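Local coordinates for armadillo repeat protein arm00016 (Synthetic construct, PDB 4D4E) that is a computationally designed armadillo repeat scaffold, probably meant to bind extended peptides in a modular way along its stacked helical repeats, at residues Gly180-Ser183 against Pro184-Lys187. Sequence-based numbering, arbitrary orientation. Where two conformers were deposited one is given.
Sequences GALS and PLVK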
ATOM      1  N   GLY A 180      -8.358  11.964   8.661  1.00 34.89           N
ATOM      2  CA  GLY A 180      -8.354  13.096   7.682  1.00 34.02           C
ATOM      3  C   GLY A 180      -8.099  12.742   6.197  1.00 31.74           C
ATOM      4  O   GLY A 180      -7.487  13.546   5.440  1.00 29.72           O
ATOM      5  N   ALA A 181      -8.592  11.581   5.751  1.00 28.49           N
ATOM      6  CA  ALA A 181      -8.300  11.127   4.376  1.00 28.29           C
ATOM      7  C   ALA A 181      -9.080  11.866   3.291  1.00 27.35           C
ATOM      8  O   ALA A 181      -8.606  11.922   2.151  1.00 26.38           O
ATOM      9  CB  ALA A 181      -8.520   9.630   4.216  1.00 24.95           C
ATOM     10  N   LEU A 182     -10.262  12.394   3.628  1.00 27.12           N
ATOM     11  CA  LEU A 182     -11.185  12.898   2.618  1.00 28.84           C
ATOM     12  C   LEU A 182     -10.707  14.121   1.805  1.00 29.40           C
ATOM     13  O   LEU A 182     -10.765  14.079   0.590  1.00 30.95           O
ATOM     14  CB  LEU A 182     -12.617  13.096   3.144  1.00 28.92           C
ATOM     15  CG  LEU A 182     -13.342  11.835   3.650  1.00 30.72           C
ATOM     16  CD1 LEU A 182     -14.852  12.081   3.776  1.00 31.15           C
ATOM     17  CD2 LEU A 182     -13.078  10.628   2.753  1.00 28.46           C
ATOM     18  N   SER A 183     -10.253  15.191   2.421  1.00 31.97           N
ATOM     19  CA  SER A 183      -9.848  16.374   1.645  0.50 32.34           C
ATOM     20  C   SER A 183      -8.582  16.111   0.788  1.00 32.94           C
ATOM     21  O   SER A 183      -8.502  16.569  -0.375  1.00 30.82           O
ATOM     22  CB  SER A 183      -9.698  17.599   2.550  0.50 32.93           C
ATOM     23  OG  SER A 183      -8.344  17.917   2.801  0.50 35.11           O
ATOM     24  N   PRO A 184      -7.589  15.370   1.348  1.00 32.27           N
ATOM     25  CA  PRO A 184      -6.508  14.981   0.460  1.00 31.61           C
ATOM     26  C   PRO A 184      -6.945  14.099  -0.717  1.00 29.49           C
ATOM     27  O   PRO A 184      -6.377  14.193  -1.798  1.00 26.84           O
ATOM     28  CB  PRO A 184      -5.537  14.244   1.393  1.00 34.05           C
ATOM     29  CG  PRO A 184      -5.760  14.870   2.734  1.00 31.35           C
ATOM     30  CD  PRO A 184      -7.208  15.232   2.782  1.00 33.03           C
ATOM     31  N   LEU A 185      -7.957  13.258  -0.520  1.00 26.74           N
ATOM     32  CA  LEU A 185      -8.435  12.384  -1.597  1.00 26.61           C
ATOM     33  C   LEU A 185      -9.157  13.209  -2.677  1.00 28.44           C
ATOM     34  O   LEU A 185      -9.048  12.884  -3.880  1.00 25.19           O
ATOM     35  CB  LEU A 185      -9.367  11.315  -1.038  1.00 24.26           C
ATOM     36  CG  LEU A 185      -9.047   9.822  -0.958  1.00 27.03           C
ATOM     37  CD1 LEU A 185      -7.605   9.308  -1.212  1.00 24.28           C
ATOM     38  CD2 LEU A 185      -9.748   9.113   0.230  1.00 24.33           C
ATOM     39  N   VAL A 186      -9.884  14.250  -2.244  1.00 25.86           N
ATOM     40  CA  VAL A 186     -10.637  15.138  -3.136  1.00 28.79           C
ATOM     41  C   VAL A 186      -9.688  16.006  -3.996  1.00 29.45           C
ATOM     42  O   VAL A 186      -9.887  16.191  -5.201  1.00 28.53           O
ATOM     43  CB  VAL A 186     -11.677  15.972  -2.342  1.00 26.98           C
ATOM     44  CG1 VAL A 186     -12.169  17.132  -3.148  1.00 28.33           C
ATOM     45  CG2 VAL A 186     -12.888  15.123  -1.996  1.00 28.32           C
ATOM     46  N   LYS A 187      -8.616  16.472  -3.374  1.00 32.70           N
ATOM     47  CA  LYS A 187      -7.504  17.154  -4.043  1.00 31.89           C
ATOM     48  C   LYS A 187      -6.827  16.269  -5.156  1.00 29.93           C
ATOM     49  O   LYS A 187      -6.637  16.708  -6.278  1.00 27.33           O
ATOM     50  CB  LYS A 187      -6.556  17.565  -2.901  1.00 35.26           C
ATOM     51  CG  LYS A 187      -5.377  18.473  -3.189  1.00 41.56           C
ATOM     52  CD  LYS A 187      -4.225  17.667  -3.754  1.00 45.57           C
ATOM     53  CE  LYS A 187      -2.890  18.003  -3.099  1.00 50.42           C
ATOM     54  NZ  LYS A 187      -2.203  19.110  -3.800  1.00 52.37           N
TER
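Three successive backbone bonds tie Ala181, Leu182 and Ser183 to Leu185, Val186 and Lys187, a worked example of how a short helix starts directly after a sharp turn. Leu185 N reaches Ala181 O at 3.1 Å, and Val186 N reaches Leu182 O at 3.0 Å. The third bond, from Lys187 N to Ser183 O, is the straightest of the set, with an N-H...O angle of 167°. The corresponding bond from Pro184 to Gly180 O cannot form, since the proline nitrogen carries no hydrogen. Its ring occupies that position instead: Pro184 CD lies 3.2 Å from Gly180 O, a carbon contact in place of a bond. Replacement by an alanine would remove the ring, which is likely to free the backbone rotation at this point and leave a gap beside Gly180 O and Leu147, which the proline also touches.

The buried side chains of Ala181, Leu182 and Leu185 meet through methyl groups. Leu185 CD2 lies 4.2 Å from Ala181 CB and 4.4 Å from Leu182 CD2, so one methyl meets both earlier side chains. Leu185 continues onto helices 152-166 and 194-208, while Leu182 packs on helices 194-208 and 212-221. Val186, with CG1 anti to its own nitrogen (chi1 164°), keeps CG2 beside that nitrogen and 3.5 Å from Leu182 O; its side chain also touches Ile204 and Ala221.

On the exposed side, Lys187 CB passes Ser183 O at 3.3 Å before the bent chain leads away towards a long, weak ion pair with Asp148. Gly180, with positive phi (71°), closes the preceding helix 170-178 in a Schellman motif. A glycine-ended helix, a tight turn and a proline in the first turn of the short helix 182-187 together make a helix-to-helix junction of the kind that recurs along this designed armadillo solenoid.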